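Local coordinates for putative iron-regulated protein A (Parabacteroides distasonis ATCC 8503, PDB 4ECG), which is of unconfirmed function but binds calcium and belongs to the imelysin-like (peptidase M75) family, a putative metallopeptidase, at residues A77-W88 against F148-G159. Residues are numbered along the deposited sequence; the frame is centred on the assembly and turned at random.
Sequences ACDAWRAVRVPW and FHTAEKMLFLDG
Helix segments 77-88 and 148-155 run roughly antiparallel, their axes 10.8 Å apart at 152°, Cys78 lying beside Leu155 and Trp81 beside Glu152. Trp81 is the central knob, set among Phe148, Ala151, Glu152 and Leu155. With CG anti to the backbone N (chi1 -180°), its indole reaches across the interface, and NE1 gives a bent hydrogen bond to Phe148 O (3.0 Å). That carbonyl, also taking the helical bond from Glu152 N, is approached by the two donors from opposite faces of its plane. Phe148 and Phe156 each turn an edge toward the indole in offset edge-to-face pairs, Phe148 at the five-membered ring and Phe156 at the six-membered ring. Glu152 CG packs obliquely against the indole, 3.5 Å from Trp81 CZ2. Phe148 is the reciprocal knob, among Trp81, Val84, Arg85 and Trp88; the Trp88 ring is nearly parallel to it but slid aside. Over a Phe148 face stands the Arg85 guanidinium in a cation-pi contact, NH1 3.3 Å from Phe148 CG, its plane steeply inclined to the ring. Cys78 SG sits over a face of Phe156, 3.9 Å from the ring centroid. His149 ND1 donates an almost straight bond to Glu152 OE1 (2.8 Å), while Ser281 holds OE2. Arg85 also forms salt bridges with Asp109, a calcium ligand, and Asp287, tying this buried aromatic cluster to the metal-site region. Around it, helix 29-68 packs on Val84, Trp88 and Ala151, helix 171-196 on Phe148 and Trp88, and strand 156-157 follows helix 147-155 and pairs antiparallel with strand 160-161.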
loop_
_atom_site.group_PDB
_atom_site.type_symbol
_atom_site.label_atom_id
_atom_site.label_comp_id
_atom_site.label_asym_id
_atom_site.label_seq_id
_atom_site.Cartn_x
_atom_site.Cartn_y
_atom_site.Cartn_z
ATOM N N ALA A 77 -12.730 6.169 -16.027
ATOM C CA ALA A 77 -11.751 5.106 -15.800
ATOM C C ALA A 77 -10.622 5.613 -14.902
ATOM O O ALA A 77 -10.208 4.937 -13.947
ATOM C CB ALA A 77 -11.207 4.582 -17.104
ATOM N N CYS A 78 -10.192 6.842 -15.156
ATOM C CA CYS A 78 -9.157 7.481 -14.340
ATOM C C CYS A 78 -9.580 7.672 -12.897
ATOM O O CYS A 78 -8.795 7.428 -11.973
ATOM C CB CYS A 78 -8.741 8.825 -14.962
ATOM S SG CYS A 78 -7.784 8.734 -16.510
ATOM N N ASP A 79 -10.807 8.138 -12.680
ATOM C CA ASP A 79 -11.358 8.283 -11.329
ATOM C C ASP A 79 -11.382 6.901 -10.648
ATOM O O ASP A 79 -10.970 6.746 -9.481
ATOM C CB ASP A 79 -12.802 8.828 -11.356
ATOM C CG ASP A 79 -12.909 10.340 -11.788
ATOM O OD1 ASP A 79 -11.860 11.010 -11.865
ATOM O OD2 ASP A 79 -14.067 10.843 -12.017
ATOM N N ALA A 80 -11.889 5.904 -11.361
ATOM C CA ALA A 80 -11.998 4.550 -10.820
ATOM C C ALA A 80 -10.590 3.977 -10.447
ATOM O O ALA A 80 -10.436 3.288 -9.457
ATOM C CB ALA A 80 -12.779 3.640 -11.786
ATOM N N TRP A 81 -9.562 4.327 -11.198
ATOM C CA TRP A 81 -8.183 3.886 -10.913
ATOM C C TRP A 81 -7.749 4.426 -9.582
ATOM O O TRP A 81 -7.246 3.670 -8.708
ATOM C CB TRP A 81 -7.238 4.361 -12.036
ATOM C CG TRP A 81 -5.806 3.966 -11.865
ATOM C CD1 TRP A 81 -5.180 2.826 -12.348
ATOM C CD2 TRP A 81 -4.774 4.659 -11.083
ATOM N NE1 TRP A 81 -3.874 2.788 -11.943
ATOM C CE2 TRP A 81 -3.577 3.857 -11.189
ATOM C CE3 TRP A 81 -4.733 5.823 -10.347
ATOM C CZ2 TRP A 81 -2.400 4.221 -10.573
ATOM C CZ3 TRP A 81 -3.533 6.193 -9.731
ATOM C CH2 TRP A 81 -2.401 5.404 -9.836
ATOM N N ARG A 82 -7.936 5.736 -9.387
ATOM C CA ARG A 82 -7.650 6.384 -8.078
ATOM C C ARG A 82 -8.433 5.800 -6.896
ATOM O O ARG A 82 -7.904 5.667 -5.792
ATOM C CB ARG A 82 -7.922 7.885 -8.113
ATOM C CG ARG A 82 -7.043 8.679 -9.070
ATOM C CD ARG A 82 -7.314 10.167 -8.878
ATOM N NE ARG A 82 -6.809 11.015 -9.979
ATOM C CZ ARG A 82 -5.543 11.429 -10.138
ATOM N NH1 ARG A 82 -4.587 11.038 -9.312
ATOM N NH2 ARG A 82 -5.218 12.247 -11.133
ATOM N N ALA A 83 -9.702 5.513 -7.121
ATOM C CA ALA A 83 -10.592 5.033 -6.068
ATOM C C ALA A 83 -10.230 3.590 -5.630
ATOM O O ALA A 83 -10.268 3.295 -4.465
ATOM C CB ALA A 83 -12.053 5.139 -6.502
ATOM N N VAL A 84 -9.858 2.704 -6.558
ATOM C CA VAL A 84 -9.409 1.356 -6.165
ATOM C C VAL A 84 -8.060 1.428 -5.472
ATOM O O VAL A 84 -7.725 0.590 -4.630
ATOM C CB VAL A 84 -9.428 0.293 -7.329
ATOM C CG1 VAL A 84 -8.340 0.485 -8.367
ATOM C CG2 VAL A 84 -9.311 -1.075 -6.738
ATOM N N ARG A 85 -7.284 2.446 -5.810
ATOM C CA ARG A 85 -5.999 2.596 -5.199
ATOM C C ARG A 85 -6.037 3.008 -3.718
ATOM O O ARG A 85 -5.079 2.773 -3.014
ATOM C CB ARG A 85 -5.153 3.584 -6.001
ATOM C CG ARG A 85 -3.692 3.510 -5.593
ATOM C CD ARG A 85 -2.754 3.999 -6.649
ATOM N NE ARG A 85 -1.379 3.911 -6.176
ATOM C CZ ARG A 85 -0.583 2.859 -6.323
ATOM N NH1 ARG A 85 -0.966 1.772 -6.948
ATOM N NH2 ARG A 85 0.628 2.915 -5.840
ATOM N N VAL A 86 -7.128 3.639 -3.271
ATOM C CA VAL A 86 -7.260 4.051 -1.859
ATOM C C VAL A 86 -7.153 2.811 -0.987
ATOM O O VAL A 86 -6.232 2.719 -0.186
ATOM C CB VAL A 86 -8.478 4.943 -1.577
ATOM C CG1 VAL A 86 -8.639 5.228 -0.066
ATOM C CG2 VAL A 86 -8.379 6.269 -2.374
ATOM N N PRO A 87 -8.008 1.812 -1.202
ATOM C CA PRO A 87 -7.961 0.681 -0.263
ATOM C C PRO A 87 -6.723 -0.171 -0.400
ATOM O O PRO A 87 -6.261 -0.744 0.577
ATOM C CB PRO A 87 -9.243 -0.119 -0.565
ATOM C CG PRO A 87 -9.660 0.335 -1.894
ATOM C CD PRO A 87 -9.207 1.777 -2.021
ATOM N N TRP A 88 -6.173 -0.228 -1.596
ATOM C CA TRP A 88 -4.960 -0.968 -1.777
ATOM C C TRP A 88 -3.849 -0.312 -0.971
ATOM O O TRP A 88 -3.088 -0.995 -0.309
ATOM C CB TRP A 88 -4.576 -1.059 -3.254
ATOM C CG TRP A 88 -3.160 -1.516 -3.478
ATOM C CD1 TRP A 88 -2.143 -0.786 -4.023
ATOM C CD2 TRP A 88 -2.562 -2.810 -3.156
ATOM N NE1 TRP A 88 -1.005 -1.499 -4.063
ATOM C CE2 TRP A 88 -1.187 -2.725 -3.562
ATOM C CE3 TRP A 88 -3.023 -3.976 -2.600
ATOM C CZ2 TRP A 88 -0.296 -3.757 -3.385
ATOM C CZ3 TRP A 88 -2.123 -5.033 -2.425
ATOM C CH2 TRP A 88 -0.791 -4.918 -2.803
ATOM N N PHE A 148 -0.789 -1.665 -11.524
ATOM C CA PHE A 148 -1.366 -0.310 -11.389
ATOM C C PHE A 148 -0.634 0.749 -12.228
ATOM O O PHE A 148 -1.242 1.617 -12.831
ATOM C CB PHE A 148 -1.284 0.182 -9.957
ATOM C CG PHE A 148 -2.446 -0.174 -9.094
ATOM C CD1 PHE A 148 -3.534 0.642 -9.034
ATOM C CD2 PHE A 148 -2.382 -1.267 -8.255
ATOM C CE1 PHE A 148 -4.573 0.367 -8.193
ATOM C CE2 PHE A 148 -3.413 -1.561 -7.406
ATOM C CZ PHE A 148 -4.518 -0.734 -7.388
ATOM N N HIS A 149 0.670 0.650 -12.272
ATOM C CA HIS A 149 1.441 1.720 -12.905
ATOM C C HIS A 149 1.519 1.618 -14.401
ATOM O O HIS A 149 1.728 2.624 -15.070
ATOM C CB HIS A 149 2.815 1.854 -12.247
ATOM C CG HIS A 149 2.730 2.198 -10.768
ATOM N ND1 HIS A 149 2.150 3.332 -10.319
ATOM C CD2 HIS A 149 3.100 1.482 -9.652
ATOM C CE1 HIS A 149 2.176 3.341 -8.992
ATOM N NE2 HIS A 149 2.766 2.208 -8.576
ATOM N N THR A 150 1.317 0.427 -14.958
ATOM C CA THR A 150 1.300 0.306 -16.406
ATOM C C THR A 150 -0.051 0.901 -16.889
ATOM O O THR A 150 -0.072 1.665 -17.841
ATOM C CB THR A 150 1.524 -1.149 -16.904
ATOM O OG1 THR A 150 2.810 -1.595 -16.501
ATOM C CG2 THR A 150 1.429 -1.249 -18.429
ATOM N N ALA A 151 -1.153 0.536 -16.243
ATOM C CA ALA A 151 -2.478 1.126 -16.495
ATOM C C ALA A 151 -2.391 2.679 -16.339
ATOM O O ALA A 151 -2.800 3.406 -17.213
ATOM C CB ALA A 151 -3.523 0.505 -15.542
ATOM N N GLU A 152 -1.742 3.141 -15.278
ATOM C CA GLU A 152 -1.598 4.565 -14.957
ATOM C C GLU A 152 -0.948 5.289 -16.092
ATOM O O GLU A 152 -1.397 6.380 -16.498
ATOM C CB GLU A 152 -0.715 4.722 -13.698
ATOM C CG GLU A 152 -0.726 6.105 -13.054
ATOM C CD GLU A 152 0.404 6.351 -12.062
ATOM O OE1 GLU A 152 1.308 5.465 -11.856
ATOM O OE2 GLU A 152 0.389 7.473 -11.526
ATOM N N LYS A 153 0.133 4.681 -16.594
ATOM C CA LYS A 153 0.975 5.310 -17.591
ATOM C C LYS A 153 0.185 5.508 -18.871
ATOM O O LYS A 153 0.417 6.475 -19.557
ATOM C CB LYS A 153 2.253 4.496 -17.922
ATOM C CG LYS A 153 3.294 5.360 -18.651
ATOM C CD LYS A 153 4.593 4.611 -19.024
ATOM C CE LYS A 153 5.646 5.493 -19.725
ATOM N NZ LYS A 153 5.258 5.944 -21.103
HETATM N N MSE A 154 -0.756 4.608 -19.143
HETATM C CA MSE A 154 -1.617 4.659 -20.322
HETATM C C MSE A 154 -2.882 5.505 -20.125
HETATM O O MSE A 154 -3.457 5.933 -21.107
HETATM C CB MSE A 154 -2.028 3.245 -20.733
HETATM C CG MSE A 154 -0.873 2.328 -21.091
HETATM SE SE MSE A 154 -1.371 0.439 -21.327
HETATM C CE MSE A 154 0.354 -0.124 -21.939
ATOM N N LEU A 155 -3.328 5.720 -18.886
ATOM C CA LEU A 155 -4.565 6.469 -18.637
ATOM C C LEU A 155 -4.358 7.987 -18.402
ATOM O O LEU A 155 -5.268 8.797 -18.606
ATOM C CB LEU A 155 -5.275 5.879 -17.418
ATOM C CG LEU A 155 -5.921 4.532 -17.609
ATOM C CD1 LEU A 155 -6.394 4.018 -16.244
ATOM C CD2 LEU A 155 -7.068 4.593 -18.622
ATOM N N PHE A 156 -3.165 8.331 -17.963
ATOM C CA PHE A 156 -2.850 9.614 -17.377
ATOM C C PHE A 156 -1.632 10.267 -18.056
ATOM O O PHE A 156 -0.710 9.591 -18.477
ATOM C CB PHE A 156 -2.488 9.458 -15.872
ATOM C CG PHE A 156 -3.633 9.119 -14.979
ATOM C CD1 PHE A 156 -4.502 10.129 -14.503
ATOM C CD2 PHE A 156 -3.838 7.831 -14.543
ATOM C CE1 PHE A 156 -5.544 9.824 -13.658
ATOM C CE2 PHE A 156 -4.887 7.526 -13.679
ATOM C CZ PHE A 156 -5.744 8.515 -13.261
ATOM N N LEU A 157 -1.621 11.587 -18.116
ATOM C CA LEU A 157 -0.422 12.316 -18.513
ATOM C C LEU A 157 -0.240 13.509 -17.582
ATOM O O LEU A 157 -1.102 14.409 -17.469
ATOM C CB LEU A 157 -0.526 12.775 -19.957
ATOM C CG LEU A 157 0.693 13.451 -20.582
ATOM C CD1 LEU A 157 1.876 12.474 -20.575
ATOM C CD2 LEU A 157 0.327 13.902 -22.007
ATOM N N ASP A 158 0.900 13.520 -16.918
ATOM C CA ASP A 158 1.203 14.520 -15.907
ATOM C C ASP A 158 0.005 15.057 -15.061
ATOM O O ASP A 158 -0.232 16.242 -14.972
ATOM C CB ASP A 158 2.047 15.649 -16.514
ATOM C CG ASP A 158 3.364 15.858 -15.746
ATOM O OD1 ASP A 158 3.565 15.337 -14.595
ATOM O OD2 ASP A 158 4.225 16.527 -16.328
ATOM N N GLY A 159 -0.710 14.146 -14.424
ATOM C CA GLY A 159 -1.753 14.486 -13.508
ATOM C C GLY A 159 -3.179 14.437 -14.029
ATOM O O GLY A 159 -4.116 14.502 -13.251
#